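PDB 5C0Q: beta-N-acetylhexosaminidase from Thermotoga neapolitana, which probably hydrolyses terminal non-reducing N-acetyl-D-hexosamine residues in N-acetyl-beta-D-hexosaminides, as a member of glycosyl hydrolase family 3. Local coordinates for residues G66-V71 against D128-G133; L116-E121 against S134-V139; T336-E341 against S443-H448; G344-L349 against D396-F401. All blocks are in the same frame, centred on the assembly; numbering follows the deposited sequence.

Contact 1 (G66-V71 against D128-G133); sequences GGQLEV and DLRSFG
Gln68 reaches Leu129 because its CG stands opposite the backbone N (chi1 -169°) and the chain beyond runs straight, delivering the amide to the other loop; Arg130 instead kinks at chi3 (61°), which turns its guanidinium back beside Leu69. At the end of Gln68, OE1 accepts a bond from Leu129 N (3.2 Å, N-H...O 144°), with the donor in the plane of the amide carbonyl. The same oxygen lies 3.1 Å from Leu129 CB, so backbone and side chain of one residue both meet it. The Gln68 amide and the Arg130 guanidinium are steeply inclined to one another, not stacked, and the two side chains cross nearly at right angles. Leu69 supplies the apolar half of the contact: its CD1 sits 3.7 Å above one face of the Arg130 guanidinium, toward the rim, and 3.8 Å from Arg130 CD. The charge itself is paired outside the two segments, by a salt bridge from Arg130 NH2 to Glu65. Gly66 to Leu69 form a type II' turn, with glycine at its second position. Arg431 of the second subunit packs on Gln68 and Leu129. Both segments are barrel-domain loops: 66-71 lies between strand 59-62 and helix 81-85, whereas the loop 128-133 lies between strand 110-111 and helix 136-153. Leu129 leans on Leu82 of helix 81-85.

Contact 2 (L116-E121 against S134-V139); sequences LDLLSE and SDPEVV. With ZN (zinc ion), chain O.
The carbonyl group of Leu119 is approached from above its plane by Ser134 OG, which donates a hydrogen bond of 3.2 Å to Leu119 O from 42° out of that plane. Ser134 CA adds a CA-H...O contact to the same Leu119 O at 3.6 Å, so the oxygen takes one hydrogen bond and one weaker C-H contact from the same residue. The carboxylate of Asp117 faces the other way: its OD2 binds the zinc ion at 2.0 Å, and His161 and His165 complete the protein ligands. Between these polar ends the packing is apolar. Leu118, with CG set opposite its carbonyl carbon (chi1 -51°), sends CD2 to Val139 CG2 at 3.8 Å, while its CD1 meets CG of the Pro136 ring at 4.2 Å. Val139 also sets CG1 3.4 Å from Leu116 O. Asp135 is the N-cap of helix 136-153, its OD1 accepting from Glu137 N at 2.9 Å, which probably helps to set how the first turn presents Pro136 and Val139 to the loop. Leu192 and Pro193 of helix 191-198 pack on Pro136 and Val139, and Phe434 of the second subunit on Leu119. Chemically, the loop 116-121 is tied to the helix start on one side and to a metal on the other: these contacts hold the backbone around Asp117, and so probably help to place its carboxylate for the zinc ion.

Contact 3 (T336-E341 against S443-H448); sequences TRMRKE and SVVITH. With ZN (zinc ion), chain N.
Thr336 joins Val444 at the edge of the mixed beta sheet of the C-terminal domain, where strand 334-335 runs antiparallel to strand 443-446. Two hydrogen bonds carry the polar part. Thr336 N donates to Val444 O at 2.8 Å, nearly in line with the carbonyl bond and with an N-H...O angle of 160°. In return Val444 N donates to Thr336 OG1 at 2.9 Å (166°), so a side-chain hydroxyl accepts from the strand's amide. The torsion that allows this is chi1 of 60°, which lodges OG1 between the backbone N and the carbonyl carbon and turns it to the strand. A valine here would remove OG1 and probably leave the Val444 amide without its acceptor, loosening the end of the edge pairing. The apolar part belongs to Met338. Its chain bends at chi2 and brings the sulfur beside Ser443, with SD 3.8 Å from Ser443 OG; beyond it CE reaches Val445 CG2 at 3.7 Å, the two side chains crossing at about a right angle. Leu462 of helix 452-463 packs on both Met338 and Val445, and the backbone of Met338 is hydrogen-bonded to that of Cys466, whose disulfide to Cys335 ties the chain end to this edge. Metal binding forms the third kind: past the strand, His448 NE2 shares a zinc ion with Glu334 and with Lys86 of the second subunit, a site that bridges the dimer. Ile446 CG2 lies 3.5 Å above the centre of one face of the His448 ring.

Contact 4 (G344-L349 against D396-F401); sequences GREVVL and DGELIF. With ZN (zinc ion), chain S.
Arg345 meets Glu398 just before the parallel strands 347-352 and 399-404 pair inside the mixed sheet of the C-terminal domain. From the start of the Arg345 side chain, CB lies 3.1 Å from Glu398 OE1 and CG 3.7 Å from that same oxygen. The chain then runs extended to NE, with CD 3.3 Å from Glu398 O. At the tip, NH1 donates to Glu398 O at 2.6 Å (N-H...O 153°), on a lone pair and in the guanidinium plane. A methionine in its place has no guanidinium, and Glu398 O would probably be left without this donor and the entry to the strand pair less firmly tied. Glu398 OE1 also accepts from Glu346 N. Glu398 OE2 binds a zinc ion, while Glu346 OE2 is modelled too close to both the zinc ion and Glu398 OE2 for its geometry to be trusted; Arg381 forms a salt bridge with Glu346. Further on, Val348 is bonded through both its N and its O, which belong to the peptide groups on either side of it: Val348 N donates to Leu399 O at 2.8 Å and Val348 O accepts from Phe401 N at 2.9 Å. Beside this pairing Val347 CG1 makes a CH-pi contact with the Phe401 ring, 3.5 Å from its centroid and 11° off the normal.

From the N terminus, the loop after strand 59-62 (66-71) waits for 128-133 to close contact 1, but 116-121 comes in between and is met by 134-139, so contacts 1 and 2 cross. They also touch, through Ser131 to Asp117 and Gly133 to Leu119, and join two loops of the barrel domain to the start of helix 136-153. Both border the second subunit. A long run of chain then leads to the C-terminal domain, where 336-341 opens contact 3 and awaits strand 443-446; contact 4, joining 344-349 to 396-401, falls wholly within that interval. Contacts 3 and 4 belong to one sheet, the first at its edge and the second inside it, about 14 Å apart between centres.

Contact 1 (G66-V71 against D128-G133)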
loop_
_atom_site.group_PDB
_atom_site.type_symbol
_atom_site.label_atom_id
_atom_site.label_comp_id
_atom_site.label_asym_id
_atom_site.label_seq_id
_atom_site.Cartn_x
_atom_site.Cartn_y
_atom_site.Cartn_z
ATOM N N GLY B 66 8.660 -3.278 -9.229
ATOM C CA GLY B 66 9.563 -2.931 -8.158
ATOM C C GLY B 66 10.671 -2.016 -8.704
ATOM O O GLY B 66 10.958 -2.003 -9.903
ATOM N N GLY B 67 11.312 -1.272 -7.803
ATOM C CA GLY B 67 12.359 -0.325 -8.149
ATOM C C GLY B 67 11.812 0.877 -8.886
ATOM O O GLY B 67 10.910 1.555 -8.433
ATOM N N GLN B 68 12.370 1.109 -10.058
ATOM C CA GLN B 68 12.107 2.270 -10.881
ATOM C C GLN B 68 10.672 2.293 -11.404
ATOM O O GLN B 68 10.056 3.314 -11.501
ATOM C CB GLN B 68 13.130 2.237 -12.007
ATOM C CG GLN B 68 13.304 3.378 -12.889
ATOM C CD GLN B 68 14.438 3.074 -13.847
ATOM O OE1 GLN B 68 15.404 2.426 -13.465
ATOM N NE2 GLN B 68 14.310 3.493 -15.097
ATOM N N LEU B 69 10.125 1.151 -11.737
ATOM C CA LEU B 69 8.732 1.146 -12.095
ATOM C C LEU B 69 7.880 0.644 -10.971
ATOM O O LEU B 69 7.721 -0.550 -10.843
ATOM C CB LEU B 69 8.470 0.256 -13.282
ATOM C CG LEU B 69 8.241 1.014 -14.554
ATOM C CD1 LEU B 69 9.547 1.644 -14.961
ATOM C CD2 LEU B 69 7.765 0.057 -15.582
ATOM N N GLU B 70 7.317 1.555 -10.183
ATOM C CA GLU B 70 6.393 1.207 -9.123
ATOM C C GLU B 70 5.113 2.006 -9.294
ATOM O O GLU B 70 5.170 3.194 -9.393
ATOM C CB GLU B 70 7.037 1.441 -7.767
ATOM C CG GLU B 70 8.059 0.352 -7.443
ATOM C CD GLU B 70 8.839 0.579 -6.170
ATOM O OE1 GLU B 70 8.958 1.724 -5.712
ATOM O OE2 GLU B 70 9.360 -0.400 -5.618
ATOM N N VAL B 71 3.965 1.333 -9.319
ATOM C CA VAL B 71 2.691 1.949 -9.585
ATOM C C VAL B 71 1.653 1.607 -8.515
ATOM O O VAL B 71 0.615 2.222 -8.455
ATOM C CB VAL B 71 2.125 1.554 -10.966
ATOM C CG1 VAL B 71 3.018 2.025 -12.077
ATOM C CG2 VAL B 71 1.835 0.038 -11.067
ATOM N N ASP B 128 17.658 1.328 -16.867
ATOM C CA ASP B 128 18.962 1.265 -16.254
ATOM C C ASP B 128 18.981 0.400 -15.010
ATOM O O ASP B 128 19.825 -0.451 -14.845
ATOM C CB ASP B 128 19.411 2.677 -15.908
ATOM C CG ASP B 128 20.874 2.751 -15.611
ATOM O OD1 ASP B 128 21.539 1.686 -15.680
ATOM O OD2 ASP B 128 21.346 3.863 -15.282
ATOM N N LEU B 129 18.024 0.630 -14.127
ATOM C CA LEU B 129 17.935 -0.116 -12.905
ATOM C C LEU B 129 17.002 -1.332 -13.023
ATOM O O LEU B 129 16.930 -2.149 -12.124
ATOM C CB LEU B 129 17.468 0.848 -11.825
ATOM C CG LEU B 129 18.485 1.878 -11.344
ATOM C CD1 LEU B 129 17.925 2.686 -10.251
ATOM C CD2 LEU B 129 19.715 1.212 -10.838
ATOM N N ARG B 130 16.327 -1.479 -14.151
ATOM C CA ARG B 130 15.301 -2.474 -14.268
ATOM C C ARG B 130 15.763 -3.900 -14.589
ATOM O O ARG B 130 14.973 -4.828 -14.597
ATOM C CB ARG B 130 14.308 -2.011 -15.307
ATOM C CG ARG B 130 13.550 -0.814 -14.866
ATOM C CD ARG B 130 12.746 -0.206 -15.948
ATOM N NE ARG B 130 11.752 -1.129 -16.471
ATOM C CZ ARG B 130 11.136 -0.979 -17.629
ATOM N NH1 ARG B 130 11.397 0.061 -18.371
ATOM N NH2 ARG B 130 10.242 -1.845 -18.029
ATOM N N SER B 131 17.051 -4.077 -14.802
ATOM C CA SER B 131 17.601 -5.349 -15.121
ATOM C C SER B 131 18.395 -5.927 -13.949
ATOM O O SER B 131 19.045 -5.229 -13.244
ATOM C CB SER B 131 18.466 -5.209 -16.397
ATOM O OG SER B 131 19.439 -6.211 -16.548
ATOM N N PHE B 132 18.373 -7.231 -13.786
ATOM C CA PHE B 132 19.129 -7.879 -12.738
ATOM C C PHE B 132 20.649 -7.847 -12.885
ATOM O O PHE B 132 21.340 -8.007 -11.915
ATOM C CB PHE B 132 18.723 -9.340 -12.638
ATOM C CG PHE B 132 17.373 -9.580 -12.048
ATOM C CD1 PHE B 132 17.106 -9.260 -10.717
ATOM C CD2 PHE B 132 16.398 -10.234 -12.780
ATOM C CE1 PHE B 132 15.905 -9.542 -10.152
ATOM C CE2 PHE B 132 15.200 -10.498 -12.216
ATOM C CZ PHE B 132 14.955 -10.159 -10.884
ATOM N N GLY B 133 21.170 -7.676 -14.099
ATOM C CA GLY B 133 22.609 -7.663 -14.333
ATOM C C GLY B 133 23.085 -7.990 -15.753
ATOM O O GLY B 133 22.288 -8.197 -16.647
#

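Contact 2 (L116-E121 against S134-V139)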
loop_
_atom_site.group_PDB
_atom_site.type_symbol
_atom_site.label_atom_id
_atom_site.label_comp_id
_atom_site.label_asym_id
_atom_site.label_seq_id
_atom_site.Cartn_x
_atom_site.Cartn_y
_atom_site.Cartn_z
ATOM N N LEU B 116 13.662 -9.546 -17.954
ATOM C CA LEU B 116 14.766 -10.481 -18.131
ATOM C C LEU B 116 15.886 -10.006 -19.064
ATOM O O LEU B 116 16.861 -10.700 -19.270
ATOM C CB LEU B 116 14.222 -11.821 -18.617
ATOM C CG LEU B 116 13.326 -12.555 -17.623
ATOM C CD1 LEU B 116 12.957 -13.932 -18.146
ATOM C CD2 LEU B 116 14.031 -12.633 -16.274
ATOM N N ASP B 117 15.768 -8.780 -19.528
ATOM C CA ASP B 117 16.729 -8.149 -20.374
ATOM C C ASP B 117 18.063 -7.988 -19.668
ATOM O O ASP B 117 18.102 -7.790 -18.483
ATOM C CB ASP B 117 16.185 -6.808 -20.804
ATOM C CG ASP B 117 14.898 -6.946 -21.528
ATOM O OD1 ASP B 117 14.917 -7.581 -22.598
ATOM O OD2 ASP B 117 13.862 -6.421 -21.037
ATOM N N LEU B 118 19.159 -8.148 -20.389
ATOM C CA LEU B 118 20.469 -8.037 -19.800
ATOM C C LEU B 118 20.881 -6.594 -19.719
ATOM O O LEU B 118 20.398 -5.784 -20.451
ATOM C CB LEU B 118 21.495 -8.846 -20.584
ATOM C CG LEU B 118 21.186 -10.301 -20.890
ATOM C CD1 LEU B 118 22.280 -10.879 -21.763
ATOM C CD2 LEU B 118 21.117 -11.087 -19.631
ATOM N N LEU B 119 21.701 -6.258 -18.756
ATOM C CA LEU B 119 22.269 -4.941 -18.699
ATOM C C LEU B 119 23.501 -4.889 -19.618
ATOM O O LEU B 119 24.385 -5.729 -19.502
ATOM C CB LEU B 119 22.658 -4.593 -17.273
ATOM C CG LEU B 119 23.327 -3.243 -17.064
ATOM C CD1 LEU B 119 22.352 -2.120 -17.318
ATOM C CD2 LEU B 119 23.940 -3.173 -15.694
ATOM N N SER B 120 23.554 -3.942 -20.539
ATOM C CA SER B 120 24.804 -3.690 -21.278
ATOM C C SER B 120 25.172 -2.244 -21.090
ATOM O O SER B 120 24.369 -1.474 -20.589
ATOM C CB SER B 120 24.686 -4.002 -22.778
ATOM O OG SER B 120 23.826 -3.076 -23.425
ATOM N N GLU B 121 26.337 -1.846 -21.580
ATOM C CA GLU B 121 26.775 -0.464 -21.407
ATOM C C GLU B 121 26.141 0.471 -22.432
ATOM O O GLU B 121 25.978 1.658 -22.154
ATOM C CB GLU B 121 28.285 -0.353 -21.517
ATOM C CG GLU B 121 29.019 -0.462 -20.218
ATOM C CD GLU B 121 30.443 0.043 -20.333
ATOM O OE1 GLU B 121 31.196 -0.465 -21.197
ATOM O OE2 GLU B 121 30.796 0.975 -19.578
ATOM N N SER B 134 24.399 -8.056 -15.938
ATOM C CA SER B 134 25.030 -8.402 -17.221
ATOM C C SER B 134 25.174 -9.865 -17.399
ATOM O O SER B 134 25.030 -10.383 -18.473
ATOM C CB SER B 134 26.431 -7.796 -17.338
ATOM O OG SER B 134 26.417 -6.411 -17.148
ATOM N N ASP B 135 25.508 -10.530 -16.319
ATOM C CA ASP B 135 25.790 -11.939 -16.378
ATOM C C ASP B 135 24.486 -12.699 -16.639
ATOM O O ASP B 135 23.546 -12.640 -15.846
ATOM C CB ASP B 135 26.478 -12.382 -15.089
ATOM C CG ASP B 135 26.866 -13.817 -15.108
ATOM O OD1 ASP B 135 26.357 -14.539 -15.951
ATOM O OD2 ASP B 135 27.669 -14.254 -14.276
ATOM N N PRO B 136 24.424 -13.394 -17.772
ATOM C CA PRO B 136 23.193 -14.095 -18.124
ATOM C C PRO B 136 22.770 -15.106 -17.075
ATOM O O PRO B 136 21.578 -15.306 -16.932
ATOM C CB PRO B 136 23.553 -14.770 -19.446
ATOM C CG PRO B 136 24.673 -13.907 -20.012
ATOM C CD PRO B 136 25.449 -13.506 -18.835
ATOM N N GLU B 137 23.727 -15.698 -16.374
ATOM C CA GLU B 137 23.451 -16.663 -15.319
ATOM C C GLU B 137 22.813 -16.037 -14.084
ATOM O O GLU B 137 21.964 -16.631 -13.475
ATOM C CB GLU B 137 24.729 -17.417 -14.899
ATOM C CG GLU B 137 24.717 -18.842 -15.304
ATOM C CD GLU B 137 23.497 -19.620 -14.749
ATOM O OE1 GLU B 137 23.148 -19.495 -13.547
ATOM O OE2 GLU B 137 22.848 -20.311 -15.560
ATOM N N VAL B 138 23.289 -14.859 -13.714
ATOM C CA VAL B 138 22.707 -14.085 -12.641
ATOM C C VAL B 138 21.278 -13.673 -12.970
ATOM O O VAL B 138 20.430 -13.670 -12.120
ATOM C CB VAL B 138 23.554 -12.829 -12.353
ATOM C CG1 VAL B 138 22.842 -11.898 -11.370
ATOM C CG2 VAL B 138 24.896 -13.247 -11.834
ATOM N N VAL B 139 21.036 -13.283 -14.206
ATOM C CA VAL B 139 19.707 -12.873 -14.614
ATOM C C VAL B 139 18.753 -14.053 -14.620
ATOM O O VAL B 139 17.575 -13.913 -14.296
ATOM C CB VAL B 139 19.761 -12.152 -15.981
ATOM C CG1 VAL B 139 18.420 -11.724 -16.454
ATOM C CG2 VAL B 139 20.642 -10.947 -15.853
HETATM ZN ZN ZN O . 12.666 -4.935 -21.735
#

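Contact 3 (T336-E341 against S443-H448)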
loop_
_atom_site.group_PDB
_atom_site.type_symbol
_atom_site.label_atom_id
_atom_site.label_comp_id
_atom_site.label_asym_id
_atom_site.label_seq_id
_atom_site.Cartn_x
_atom_site.Cartn_y
_atom_site.Cartn_z
ATOM N N THR B 336 -32.522 11.587 0.275
ATOM C CA THR B 336 -33.916 11.963 0.021
ATOM C C THR B 336 -34.165 12.049 -1.483
ATOM O O THR B 336 -33.258 11.874 -2.279
ATOM C CB THR B 336 -34.311 13.304 0.693
ATOM O OG1 THR B 336 -33.481 14.375 0.212
ATOM C CG2 THR B 336 -34.188 13.206 2.202
ATOM N N ARG B 337 -35.408 12.303 -1.870
ATOM C CA ARG B 337 -35.739 12.351 -3.276
ATOM C C ARG B 337 -35.291 13.705 -3.839
ATOM O O ARG B 337 -35.501 14.759 -3.229
ATOM C CB ARG B 337 -37.243 12.141 -3.474
ATOM C CG ARG B 337 -37.608 12.051 -4.917
ATOM C CD ARG B 337 -36.869 10.837 -5.447
ATOM N NE ARG B 337 -37.158 10.483 -6.831
ATOM C CZ ARG B 337 -36.614 9.431 -7.432
ATOM N NH1 ARG B 337 -35.811 8.622 -6.744
ATOM N NH2 ARG B 337 -36.894 9.164 -8.701
ATOM N N MET B 338 -34.678 13.648 -5.018
ATOM C CA MET B 338 -34.019 14.781 -5.666
ATOM C C MET B 338 -34.615 15.075 -7.021
ATOM O O MET B 338 -35.002 14.163 -7.723
ATOM C CB MET B 338 -32.533 14.493 -5.835
ATOM C CG MET B 338 -31.873 13.894 -4.635
ATOM S SD MET B 338 -31.767 15.068 -3.298
ATOM C CE MET B 338 -30.846 14.124 -2.100
ATOM N N ARG B 339 -34.702 16.333 -7.409
ATOM C CA ARG B 339 -35.259 16.597 -8.726
ATOM C C ARG B 339 -34.198 16.493 -9.801
ATOM O O ARG B 339 -33.194 17.193 -9.742
ATOM C CB ARG B 339 -35.920 17.966 -8.809
ATOM C CG ARG B 339 -36.902 18.246 -7.713
ATOM C CD ARG B 339 -37.335 19.690 -7.775
ATOM N NE ARG B 339 -36.580 20.553 -6.876
ATOM C CZ ARG B 339 -36.443 21.856 -7.070
ATOM N NH1 ARG B 339 -36.986 22.413 -8.145
ATOM N NH2 ARG B 339 -35.752 22.595 -6.209
ATOM N N LYS B 340 -34.411 15.588 -10.752
ATOM C CA LYS B 340 -33.557 15.454 -11.934
ATOM C C LYS B 340 -33.077 16.758 -12.541
ATOM O O LYS B 340 -31.890 16.967 -12.768
ATOM C CB LYS B 340 -34.325 14.709 -13.046
ATOM C CG LYS B 340 -34.358 13.187 -12.996
ATOM C CD LYS B 340 -33.036 12.604 -13.508
ATOM C CE LYS B 340 -32.860 11.158 -13.081
ATOM N NZ LYS B 340 -31.756 10.478 -13.797
ATOM N N GLU B 341 -34.033 17.654 -12.720
ATOM C CA GLU B 341 -33.861 18.904 -13.446
ATOM C C GLU B 341 -32.880 19.871 -12.798
ATOM O O GLU B 341 -32.310 20.729 -13.463
ATOM C CB GLU B 341 -35.219 19.583 -13.588
ATOM C CG GLU B 341 -36.113 19.433 -12.337
ATOM C CD GLU B 341 -36.845 18.083 -12.199
ATOM O OE1 GLU B 341 -36.532 17.124 -12.946
ATOM O OE2 GLU B 341 -37.713 17.986 -11.297
ATOM N N SER B 443 -33.256 18.756 1.198
ATOM C CA SER B 443 -32.637 17.694 0.422
ATOM C C SER B 443 -31.382 17.190 1.117
ATOM O O SER B 443 -30.457 17.955 1.366
ATOM C CB SER B 443 -32.326 18.196 -0.966
ATOM O OG SER B 443 -33.488 18.121 -1.737
ATOM N N VAL B 444 -31.372 15.906 1.467
ATOM C CA VAL B 444 -30.287 15.390 2.282
ATOM C C VAL B 444 -29.697 14.068 1.744
ATOM O O VAL B 444 -30.408 13.159 1.348
ATOM C CB VAL B 444 -30.736 15.204 3.744
ATOM C CG1 VAL B 444 -29.666 14.512 4.557
ATOM C CG2 VAL B 444 -31.026 16.534 4.385
ATOM N N VAL B 445 -28.377 14.014 1.710
ATOM C CA VAL B 445 -27.613 12.811 1.445
ATOM C C VAL B 445 -26.791 12.477 2.669
ATOM O O VAL B 445 -26.074 13.334 3.161
ATOM C CB VAL B 445 -26.652 12.990 0.228
ATOM C CG1 VAL B 445 -25.700 11.798 0.088
ATOM C CG2 VAL B 445 -27.421 13.216 -1.017
ATOM N N ILE B 446 -26.907 11.256 3.181
ATOM C CA ILE B 446 -26.035 10.824 4.263
ATOM C C ILE B 446 -25.046 9.797 3.738
ATOM O O ILE B 446 -25.436 8.802 3.162
ATOM C CB ILE B 446 -26.818 10.233 5.438
ATOM C CG1 ILE B 446 -27.845 11.251 5.942
ATOM C CG2 ILE B 446 -25.859 9.770 6.543
ATOM C CD1 ILE B 446 -28.855 10.674 6.828
ATOM N N THR B 447 -23.767 10.052 3.924
ATOM C CA THR B 447 -22.736 9.178 3.412
ATOM C C THR B 447 -22.187 8.239 4.441
ATOM O O THR B 447 -21.645 7.212 4.099
ATOM C CB THR B 447 -21.564 9.954 2.863
ATOM O OG1 THR B 447 -21.191 10.935 3.834
ATOM C CG2 THR B 447 -21.922 10.621 1.570
ATOM N N HIS B 448 -22.252 8.647 5.697
ATOM C CA HIS B 448 -21.681 7.901 6.804
ATOM C C HIS B 448 -20.170 7.846 6.724
ATOM O O HIS B 448 -19.560 7.050 7.414
ATOM C CB HIS B 448 -22.230 6.470 6.881
ATOM C CG HIS B 448 -23.714 6.391 7.025
ATOM N ND1 HIS B 448 -24.545 6.036 5.987
ATOM C CD2 HIS B 448 -24.518 6.642 8.082
ATOM C CE1 HIS B 448 -25.794 6.047 6.408
ATOM N NE2 HIS B 448 -25.804 6.405 7.676
HETATM ZN ZN ZN N . -27.648 6.443 9.131
#

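Contact 4 (G344-L349 against D396-F401)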
loop_
_atom_site.group_PDB
_atom_site.type_symbol
_atom_site.label_atom_id
_atom_site.label_comp_id
_atom_site.label_asym_id
_atom_site.label_seq_id
_atom_site.Cartn_x
_atom_site.Cartn_y
_atom_site.Cartn_z
ATOM N N GLY B 344 -28.280 19.063 -13.840
ATOM C CA GLY B 344 -27.496 19.536 -14.961
ATOM C C GLY B 344 -27.050 20.979 -14.817
ATOM O O GLY B 344 -26.501 21.531 -15.740
ATOM N N ARG B 345 -27.317 21.599 -13.671
ATOM C CA ARG B 345 -26.914 22.976 -13.413
ATOM C C ARG B 345 -25.491 23.105 -12.916
ATOM O O ARG B 345 -24.824 22.140 -12.667
ATOM C CB ARG B 345 -27.837 23.624 -12.393
ATOM C CG ARG B 345 -29.276 23.843 -12.829
ATOM C CD ARG B 345 -30.043 24.447 -11.647
ATOM N NE ARG B 345 -31.470 24.676 -11.890
ATOM C CZ ARG B 345 -32.274 25.279 -11.015
ATOM N NH1 ARG B 345 -31.780 25.717 -9.865
ATOM N NH2 ARG B 345 -33.558 25.471 -11.295
ATOM N N GLU B 346 -25.043 24.326 -12.741
ATOM C CA GLU B 346 -23.676 24.582 -12.346
ATOM C C GLU B 346 -23.697 24.718 -10.800
ATOM O O GLU B 346 -24.504 25.440 -10.247
ATOM C CB GLU B 346 -23.151 25.834 -13.101
ATOM C CG GLU B 346 -23.734 25.938 -14.601
ATOM C CD GLU B 346 -23.990 27.398 -15.072
ATOM O OE1 GLU B 346 -23.089 28.212 -14.778
ATOM O OE2 GLU B 346 -25.073 27.752 -15.622
ATOM N N VAL B 347 -22.793 24.037 -10.115
ATOM C CA VAL B 347 -22.857 23.829 -8.683
ATOM C C VAL B 347 -21.883 24.731 -7.922
ATOM O O VAL B 347 -20.778 24.961 -8.365
ATOM C CB VAL B 347 -22.556 22.331 -8.341
ATOM C CG1 VAL B 347 -22.666 22.065 -6.876
ATOM C CG2 VAL B 347 -23.519 21.444 -9.055
ATOM N N VAL B 348 -22.285 25.208 -6.749
ATOM C CA VAL B 348 -21.352 25.855 -5.858
ATOM C C VAL B 348 -21.039 24.857 -4.737
ATOM O O VAL B 348 -21.944 24.317 -4.137
ATOM C CB VAL B 348 -21.966 27.200 -5.310
ATOM C CG1 VAL B 348 -21.056 27.912 -4.330
ATOM C CG2 VAL B 348 -22.322 28.126 -6.455
ATOM N N LEU B 349 -19.764 24.606 -4.452
ATOM C CA LEU B 349 -19.416 23.642 -3.408
ATOM C C LEU B 349 -19.064 24.361 -2.125
ATOM O O LEU B 349 -18.202 25.228 -2.099
ATOM C CB LEU B 349 -18.249 22.726 -3.820
ATOM C CG LEU B 349 -18.340 21.943 -5.134
ATOM C CD1 LEU B 349 -17.100 21.079 -5.380
ATOM C CD2 LEU B 349 -19.583 21.097 -5.171
ATOM N N ASP B 396 -25.662 32.064 -2.965
ATOM C CA ASP B 396 -26.722 31.584 -3.824
ATOM C C ASP B 396 -26.050 31.018 -5.056
ATOM O O ASP B 396 -24.836 31.108 -5.194
ATOM C CB ASP B 396 -27.745 32.652 -4.181
ATOM C CG ASP B 396 -29.066 32.038 -4.602
ATOM O OD1 ASP B 396 -29.141 30.797 -4.678
ATOM O OD2 ASP B 396 -30.040 32.768 -4.825
ATOM N N GLY B 397 -26.821 30.321 -5.876
ATOM C CA GLY B 397 -26.276 29.684 -7.048
ATOM C C GLY B 397 -27.394 28.972 -7.766
ATOM O O GLY B 397 -28.558 29.076 -7.395
ATOM N N GLU B 398 -27.048 28.282 -8.841
ATOM C CA GLU B 398 -28.028 27.520 -9.542
ATOM C C GLU B 398 -28.300 26.281 -8.743
ATOM O O GLU B 398 -29.413 25.801 -8.698
ATOM C CB GLU B 398 -27.524 27.120 -10.907
ATOM C CG GLU B 398 -27.005 28.215 -11.821
ATOM C CD GLU B 398 -26.557 27.622 -13.115
ATOM O OE1 GLU B 398 -26.642 26.393 -13.224
ATOM O OE2 GLU B 398 -26.168 28.351 -14.047
ATOM N N LEU B 399 -27.256 25.769 -8.107
ATOM C CA LEU B 399 -27.351 24.574 -7.295
ATOM C C LEU B 399 -26.235 24.614 -6.304
ATOM O O LEU B 399 -25.121 24.975 -6.638
ATOM C CB LEU B 399 -27.267 23.316 -8.151
ATOM C CG LEU B 399 -27.268 21.921 -7.508
ATOM C CD1 LEU B 399 -28.528 21.656 -6.711
ATOM C CD2 LEU B 399 -27.082 20.829 -8.557
ATOM N N ILE B 400 -26.536 24.285 -5.058
ATOM C CA ILE B 400 -25.543 24.398 -4.016
ATOM C C ILE B 400 -25.328 23.066 -3.326
ATOM O O ILE B 400 -26.289 22.397 -2.981
ATOM C CB ILE B 400 -25.971 25.446 -3.007
ATOM C CG1 ILE B 400 -26.495 26.668 -3.749
ATOM C CG2 ILE B 400 -24.846 25.755 -2.041
ATOM C CD1 ILE B 400 -26.832 27.829 -2.880
ATOM N N PHE B 401 -24.083 22.673 -3.114
ATOM C CA PHE B 401 -23.829 21.460 -2.340
ATOM C C PHE B 401 -23.240 21.823 -0.990
ATOM O O PHE B 401 -22.129 22.326 -0.927
ATOM C CB PHE B 401 -22.850 20.508 -3.033
ATOM C CG PHE B 401 -23.408 19.786 -4.231
ATOM C CD1 PHE B 401 -24.740 19.862 -4.565
ATOM C CD2 PHE B 401 -22.584 19.007 -5.017
ATOM C CE1 PHE B 401 -25.217 19.208 -5.676
ATOM C CE2 PHE B 401 -23.067 18.349 -6.119
ATOM C CZ PHE B 401 -24.377 18.456 -6.459
HETATM ZN ZN ZN S . -26.156 27.425 -15.840
#